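PDB 3IWA: FAD-dependent pyridine nucleotide-disulphide oxidoreductase from Desulfovibrio vulgaris, which probably uses FAD to pass electrons between a reduced pyridine nucleotide and a disulphide or similar acceptor, as in related oxidoreductases. Local coordinates for residues A[90-95]-A[112-117]; A[162-167]-A[251-256]. All coordinates share one frame; numbering follows the deposited sequence.

Contact 1. Residues A[90-95]-A[112-117]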
ATOM      1  N   HIS A  90      27.153 -31.844  11.886  1.00 54.20           N
ATOM      2  CA  HIS A  90      26.751 -33.001  12.691  1.00 53.95           C
ATOM      3  C   HIS A  90      26.405 -32.540  14.086  1.00 52.73           C
ATOM      4  O   HIS A  90      25.456 -33.040  14.676  1.00 52.52           O
ATOM      5  CB  HIS A  90      27.861 -34.067  12.710  1.00 54.46           C
ATOM      6  CG  HIS A  90      27.727 -35.079  13.808  1.00 57.04           C
ATOM      7  ND1 HIS A  90      28.518 -35.051  14.939  1.00 58.92           N
ATOM      8  CD2 HIS A  90      26.907 -36.151  13.947  1.00 59.15           C
ATOM      9  CE1 HIS A  90      28.178 -36.046  15.737  1.00 59.32           C
ATOM     10  NE2 HIS A  90      27.204 -36.731  15.159  1.00 59.59           N
ATOM     11  N   ALA A  91      27.155 -31.575  14.597  1.00 51.55           N
ATOM     12  CA  ALA A  91      26.944 -31.087  15.947  1.00 51.73           C
ATOM     13  C   ALA A  91      27.514 -29.701  16.096  1.00 51.65           C
ATOM     14  O   ALA A  91      28.452 -29.343  15.400  1.00 52.52           O
ATOM     15  CB  ALA A  91      27.610 -32.019  16.980  1.00 51.49           C
ATOM     16  N   ILE A  92      26.944 -28.944  17.023  1.00 51.61           N
ATOM     17  CA  ILE A  92      27.447 -27.638  17.377  1.00 51.62           C
ATOM     18  C   ILE A  92      27.935 -27.671  18.811  1.00 52.11           C
ATOM     19  O   ILE A  92      27.205 -28.081  19.694  1.00 51.99           O
ATOM     20  CB  ILE A  92      26.360 -26.560  17.231  1.00 51.38           C
ATOM     21  CG1 ILE A  92      25.987 -26.405  15.757  1.00 50.94           C
ATOM     22  CG2 ILE A  92      26.849 -25.204  17.796  1.00 50.12           C
ATOM     23  CD1 ILE A  92      24.839 -25.514  15.527  1.00 49.06           C
ATOM     24  N   ASP A  93      29.164 -27.228  19.045  1.00 52.86           N
ATOM     25  CA  ASP A  93      29.644 -27.060  20.411  1.00 53.67           C
ATOM     26  C   ASP A  93      29.738 -25.580  20.650  1.00 53.54           C
ATOM     27  O   ASP A  93      30.650 -24.919  20.173  1.00 53.77           O
ATOM     28  CB  ASP A  93      30.998 -27.750  20.628  1.00 54.15           C
ATOM     29  CG  ASP A  93      31.446 -27.742  22.097  1.00 55.54           C
ATOM     30  OD1 ASP A  93      30.846 -27.020  22.924  1.00 56.47           O
ATOM     31  OD2 ASP A  93      32.428 -28.454  22.418  1.00 58.68           O
ATOM     32  N   ARG A  94      28.775 -25.087  21.411  1.00 53.89           N
ATOM     33  CA  ARG A  94      28.628 -23.662  21.670  0.50 53.82           C
ATOM     34  C   ARG A  94      29.730 -23.082  22.551  1.00 54.19           C
ATOM     35  O   ARG A  94      30.264 -22.004  22.251  1.00 54.37           O
ATOM     36  CB  ARG A  94      27.272 -23.404  22.303  0.50 53.51           C
ATOM     37  CG  ARG A  94      26.160 -23.573  21.318  0.50 52.65           C
ATOM     38  CD  ARG A  94      24.890 -23.815  22.037  0.50 51.19           C
ATOM     39  NE  ARG A  94      24.618 -22.741  22.969  0.50 50.11           N
ATOM     40  CZ  ARG A  94      23.745 -22.836  23.956  0.50 49.79           C
ATOM     41  NH1 ARG A  94      23.073 -23.963  24.131  0.50 50.02           N
ATOM     42  NH2 ARG A  94      23.542 -21.810  24.763  0.50 50.33           N
ATOM     43  N   ALA A  95      30.072 -23.782  23.634  1.00 54.62           N
ATOM     44  CA  ALA A  95      31.143 -23.316  24.542  1.00 54.96           C
ATOM     45  C   ALA A  95      32.482 -23.192  23.795  1.00 55.12           C
ATOM     46  O   ALA A  95      33.193 -22.179  23.922  1.00 55.62           O
ATOM     47  CB  ALA A  95      31.279 -24.248  25.750  1.00 54.84           C
ATOM     48  N   LEU A 112      35.123 -27.154  12.033  1.00 59.66           N
ATOM     49  CA  LEU A 112      35.238 -25.735  11.706  1.00 57.29           C
ATOM     50  C   LEU A 112      35.180 -24.959  13.000  1.00 56.14           C
ATOM     51  O   LEU A 112      34.448 -25.341  13.906  1.00 55.76           O
ATOM     52  CB  LEU A 112      34.068 -25.292  10.832  1.00 57.02           C
ATOM     53  CG  LEU A 112      33.878 -25.929   9.454  1.00 55.40           C
ATOM     54  CD1 LEU A 112      32.593 -25.390   8.829  1.00 51.31           C
ATOM     55  CD2 LEU A 112      35.097 -25.665   8.544  1.00 53.20           C
ATOM     56  N   LYS A 113      35.930 -23.866  13.084  1.00 54.88           N
ATOM     57  CA  LYS A 113      35.820 -22.959  14.221  1.00 54.64           C
ATOM     58  C   LYS A 113      35.110 -21.660  13.807  1.00 53.16           C
ATOM     59  O   LYS A 113      35.243 -21.192  12.658  1.00 53.24           O
ATOM     60  CB  LYS A 113      37.196 -22.675  14.841  1.00 55.15           C
ATOM     61  CG  LYS A 113      37.180 -22.718  16.384  1.00 57.98           C
ATOM     62  CD  LYS A 113      36.986 -21.341  17.010  1.00 61.51           C
ATOM     63  CE  LYS A 113      36.941 -21.404  18.535  1.00 63.19           C
ATOM     64  NZ  LYS A 113      36.662 -20.056  19.140  1.00 64.34           N
ATOM     65  N   TYR A 114      34.346 -21.082  14.732  1.00 50.71           N
ATOM     66  CA  TYR A 114      33.580 -19.908  14.384  1.00 49.13           C
ATOM     67  C   TYR A 114      33.618 -18.861  15.467  1.00 48.21           C
ATOM     68  O   TYR A 114      33.741 -19.174  16.646  1.00 47.42           O
ATOM     69  CB  TYR A 114      32.126 -20.279  14.027  1.00 48.77           C
ATOM     70  CG  TYR A 114      31.256 -20.724  15.185  1.00 45.85           C
ATOM     71  CD1 TYR A 114      30.660 -19.807  16.029  1.00 44.13           C
ATOM     72  CD2 TYR A 114      31.015 -22.069  15.412  1.00 45.48           C
ATOM     73  CE1 TYR A 114      29.855 -20.222  17.086  1.00 44.30           C
ATOM     74  CE2 TYR A 114      30.212 -22.489  16.440  1.00 44.21           C
ATOM     75  CZ  TYR A 114      29.634 -21.569  17.270  1.00 44.12           C
ATOM     76  OH  TYR A 114      28.842 -22.012  18.296  1.00 46.72           O
ATOM     77  N   ASP A 115      33.524 -17.611  15.024  1.00 47.49           N
ATOM     78  CA  ASP A 115      33.229 -16.478  15.903  1.00 47.51           C
ATOM     79  C   ASP A 115      31.721 -16.245  15.978  1.00 46.31           C
ATOM     80  O   ASP A 115      31.212 -15.875  17.023  1.00 46.36           O
ATOM     81  CB  ASP A 115      33.902 -15.219  15.365  1.00 48.26           C
ATOM     82  CG  ASP A 115      35.422 -15.351  15.324  1.00 49.84           C
ATOM     83  OD1 ASP A 115      36.002 -15.080  16.387  1.00 52.91           O
ATOM     84  OD2 ASP A 115      36.010 -15.713  14.252  1.00 45.88           O
ATOM     85  N   LYS A 116      31.026 -16.431  14.850  1.00 44.51           N
ATOM     86  CA  LYS A 116      29.590 -16.299  14.802  1.00 43.30           C
ATOM     87  C   LYS A 116      29.058 -17.378  13.891  1.00 41.56           C
ATOM     88  O   LYS A 116      29.686 -17.705  12.914  1.00 40.79           O
ATOM     89  CB  LYS A 116      29.167 -14.925  14.256  1.00 43.39           C
ATOM     90  CG  LYS A 116      29.646 -13.707  15.032  1.00 42.66           C
ATOM     91  CD  LYS A 116      29.039 -13.584  16.395  1.00 43.84           C
ATOM     92  CE  LYS A 116      29.778 -12.515  17.211  1.00 45.36           C
ATOM     93  NZ  LYS A 116      29.214 -12.372  18.602  1.00 47.14           N
ATOM     94  N   LEU A 117      27.900 -17.912  14.230  1.00 40.03           N
ATOM     95  CA  LEU A 117      27.221 -18.930  13.419  1.00 39.55           C
ATOM     96  C   LEU A 117      25.837 -18.448  12.951  1.00 38.34           C
ATOM     97  O   LEU A 117      25.100 -17.790  13.690  1.00 36.83           O
ATOM     98  CB  LEU A 117      27.049 -20.199  14.252  1.00 39.08           C
ATOM     99  CG  LEU A 117      26.503 -21.488  13.625  1.00 39.35           C
ATOM    100  CD1 LEU A 117      27.346 -22.009  12.431  1.00 40.09           C
ATOM    101  CD2 LEU A 117      26.391 -22.556  14.715  1.00 36.96           C
TER

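Contact 2. Residues A[162-167]-A[251-256]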
ATOM      1  N   ALA A 162      -0.774 -35.744 -11.692  1.00 46.91           N
ATOM      2  CA  ALA A 162      -0.266 -35.143 -10.461  1.00 45.22           C
ATOM      3  C   ALA A 162      -1.391 -34.996  -9.441  1.00 43.69           C
ATOM      4  O   ALA A 162      -2.446 -34.458  -9.757  1.00 42.16           O
ATOM      5  CB  ALA A 162       0.367 -33.793 -10.734  1.00 44.71           C
ATOM      6  N   VAL A 163      -1.151 -35.482  -8.225  1.00 41.95           N
ATOM      7  CA  VAL A 163      -2.014 -35.157  -7.108  1.00 41.65           C
ATOM      8  C   VAL A 163      -1.261 -34.270  -6.094  1.00 40.89           C
ATOM      9  O   VAL A 163      -0.165 -34.613  -5.661  1.00 40.89           O
ATOM     10  CB  VAL A 163      -2.532 -36.431  -6.429  1.00 41.67           C
ATOM     11  CG1 VAL A 163      -3.172 -36.089  -5.047  1.00 39.23           C
ATOM     12  CG2 VAL A 163      -3.497 -37.147  -7.404  1.00 40.89           C
ATOM     13  N   ILE A 164      -1.844 -33.123  -5.749  1.00 40.12           N
ATOM     14  CA  ILE A 164      -1.239 -32.213  -4.781  1.00 38.43           C
ATOM     15  C   ILE A 164      -1.943 -32.419  -3.461  1.00 37.67           C
ATOM     16  O   ILE A 164      -3.140 -32.250  -3.364  1.00 37.60           O
ATOM     17  CB  ILE A 164      -1.331 -30.719  -5.248  1.00 38.89           C
ATOM     18  CG1 ILE A 164      -0.318 -30.419  -6.371  1.00 39.27           C
ATOM     19  CG2 ILE A 164      -1.016 -29.777  -4.097  1.00 35.97           C
ATOM     20  CD1 ILE A 164      -0.877 -30.072  -7.679  1.00 43.85           C
ATOM     21  N   VAL A 165      -1.195 -32.823  -2.448  1.00 37.88           N
ATOM     22  CA  VAL A 165      -1.710 -33.003  -1.101  1.00 37.73           C
ATOM     23  C   VAL A 165      -1.460 -31.723  -0.290  1.00 38.35           C
ATOM     24  O   VAL A 165      -0.314 -31.458   0.147  1.00 37.63           O
ATOM     25  CB  VAL A 165      -1.037 -34.188  -0.376  1.00 37.95           C
ATOM     26  CG1 VAL A 165      -1.678 -34.359   1.045  1.00 36.89           C
ATOM     27  CG2 VAL A 165      -1.130 -35.482  -1.228  1.00 37.03           C
ATOM     28  N   GLY A 166      -2.533 -30.947  -0.115  1.00 38.59           N
ATOM     29  CA  GLY A 166      -2.488 -29.627   0.492  1.00 38.74           C
ATOM     30  C   GLY A 166      -2.899 -28.512  -0.466  1.00 39.11           C
ATOM     31  O   GLY A 166      -2.310 -28.367  -1.521  1.00 39.73           O
ATOM     32  N   GLY A 167      -3.895 -27.702  -0.081  1.00 39.07           N
ATOM     33  CA  GLY A 167      -4.379 -26.577  -0.899  1.00 38.54           C
ATOM     34  C   GLY A 167      -4.007 -25.230  -0.292  1.00 38.77           C
ATOM     35  O   GLY A 167      -4.799 -24.304  -0.278  1.00 37.81           O
ATOM     36  N   ILE A 251       2.659 -34.418  -4.895  1.00 43.37           N
ATOM     37  CA  ILE A 251       3.324 -33.291  -4.258  1.00 43.08           C
ATOM     38  C   ILE A 251       2.824 -33.182  -2.816  1.00 42.63           C
ATOM     39  O   ILE A 251       1.628 -33.089  -2.580  1.00 41.92           O
ATOM     40  CB  ILE A 251       3.021 -31.991  -5.017  1.00 43.65           C
ATOM     41  CG1 ILE A 251       3.349 -32.129  -6.510  1.00 44.77           C
ATOM     42  CG2 ILE A 251       3.807 -30.849  -4.463  1.00 43.99           C
ATOM     43  CD1 ILE A 251       4.821 -32.253  -6.797  1.00 45.31           C
ATOM     44  N   LEU A 252       3.739 -33.252  -1.860  1.00 42.43           N
ATOM     45  CA  LEU A 252       3.425 -32.995  -0.460  1.00 43.05           C
ATOM     46  C   LEU A 252       3.613 -31.491  -0.156  1.00 43.06           C
ATOM     47  O   LEU A 252       4.737 -30.976  -0.165  1.00 43.02           O
ATOM     48  CB  LEU A 252       4.301 -33.847   0.475  1.00 43.19           C
ATOM     49  CG  LEU A 252       4.217 -35.375   0.341  1.00 43.28           C
ATOM     50  CD1 LEU A 252       4.983 -36.019   1.486  1.00 45.53           C
ATOM     51  CD2 LEU A 252       2.791 -35.911   0.296  1.00 41.63           C
ATOM     52  N   ALA A 253       2.491 -30.818   0.088  1.00 42.94           N
ATOM     53  CA  ALA A 253       2.412 -29.380   0.321  1.00 42.87           C
ATOM     54  C   ALA A 253       1.400 -29.181   1.427  1.00 43.52           C
ATOM     55  O   ALA A 253       0.488 -28.378   1.307  1.00 43.12           O
ATOM     56  CB  ALA A 253       1.937 -28.653  -0.938  1.00 41.59           C
ATOM     57  N   ALA A 254       1.560 -29.926   2.503  1.00 44.74           N
ATOM     58  CA  ALA A 254       0.585 -29.917   3.581  1.00 46.32           C
ATOM     59  C   ALA A 254       1.177 -29.311   4.826  1.00 47.47           C
ATOM     60  O   ALA A 254       0.833 -29.717   5.933  1.00 47.81           O
ATOM     61  CB  ALA A 254       0.088 -31.345   3.876  1.00 45.98           C
ATOM     62  N   GLY A 255       2.067 -28.346   4.656  1.00 48.97           N
ATOM     63  CA  GLY A 255       2.636 -27.663   5.813  1.00 50.26           C
ATOM     64  C   GLY A 255       3.938 -28.298   6.294  1.00 51.53           C
ATOM     65  O   GLY A 255       4.265 -29.445   5.962  1.00 52.19           O
ATOM     66  N   VAL A 256       4.658 -27.546   7.110  1.00 52.07           N
ATOM     67  CA  VAL A 256       6.050 -27.810   7.378  1.00 52.32           C
ATOM     68  C   VAL A 256       6.350 -27.730   8.851  1.00 52.45           C
ATOM     69  O   VAL A 256       5.587 -27.147   9.616  1.00 53.01           O
ATOM     70  CB  VAL A 256       6.920 -26.784   6.642  1.00 52.91           C
ATOM     71  CG1 VAL A 256       6.584 -26.796   5.128  1.00 52.73           C
ATOM     72  CG2 VAL A 256       6.749 -25.360   7.252  1.00 52.51           C
TER

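Contact 1. Residues A[90-95]-A[112-117]
Ile92 meets Tyr114 and Leu117 where a three-stranded antiparallel sheet joins the parallel sheet of the Rossmann-like domain that probably binds FAD, as in relatives. Strand 87-93 and strand 109-113 are the two outermost strands of the small sheet, with strand 98-103 between them. The chain then passes through Tyr114 and Asp115 into strand 116-119 of the parallel sheet. The two segments are not paired as strands: CA of Ile92 and CA of Leu117 are 9.6 Å apart. The side chains of Ile92, Tyr114 and Leu117 bridge most of the gap.

From CB, Ile92 forks into two branches. CG2, anti to the backbone N, lies 3.8 Å from Tyr114 OH and also near CD2 of Leu117. CG1 takes the other branch, beside the backbone N, and passes 4.0 Å from CD2 of Leu117. It ends in CD1, which meets the same methyl tip to tip. At 3.4 Å, CD1 of Ile92 and CD2 of Leu117 are closer than usual van der Waals contact, so the packing is tight at this point.

The Tyr114 side chain crosses Ile92 at about a right angle. Its CG sits between the backbone N and the carbonyl carbon (chi1 71°), and its end swings toward segment 90-95. CB of Leu117 lies 3.9 Å above the plane of the Tyr114 ring, offset toward the rim. Val7 and Ile289, from the neighbouring strands of the parallel sheet, touch both Tyr114 and Leu117.

Arg94 has two conformers; in the one given, its guanidinium group leads elsewhere, to a salt bridge with Asp286. Arg94 meets Tyr114 chiefly through its CA, which rests 3.8 Å from the phenol oxygen OH of Tyr114.

Contact 2. Residues A[162-167]-A[251-256]
Segments 162-167 and 251-256 run parallel, their touching parts 19° apart, with Ile164 beside Ile251 and Val165 beside Leu252. Three backbone hydrogen bonds join them. Ile251 N gives to Val163 O at 2.9 Å. Val165 N gives to Ile251 O at 2.8 Å. Ala253 N gives to Val165 O. The middle bond is nearly straight, at 166° about the hydrogen.

Ile164 and Ile251 lie side by side on one face and point the same way. CG1 of Ile164 touches CB of Ile251 at 3.9 Å. Helix 169-182 covers this face, with Ala175 against Ile164. On the other face CG2 of Val165 comes within 4.2 Å of CD2 of Leu252.

Past the strand ends the two segments stay close. CA of Gly166, a residue with positive phi (116°), makes a CH...O contact with Ala253 O at 3.3 Å. Glu190 accepts a hydrogen bond from Gly167 N. Strand, glycine turn and helix 169-182 follow in order, and Gly166, Gly168 and Gly171 fit a GxGxxG pattern. This strand-turn-helix is typical of a Rossmann fold and is consistent with a pyridine-nucleotide site, as in relatives.

Contact 1 closes before contact 2 opens along the chain. Their centres are 35 Å apart and their nearest atoms about 20 Å, so they do not touch. Both belong to the pyridine nucleotide-disulphide oxidoreductase part of the chain, but to separate beta structures. Contact 1 lies beside the first parallel sheet, which contains strands 5-9, 116-119 and 289-291. Contact 2 joins neighbouring strands inside the second parallel sheet, ordered 138-140, 249-252, 161-165, 185-189, 218-220. The two parallel sheets are consistent with the two nucleotide-binding domains of this family, probably for FAD and for NAD(P)H respectively.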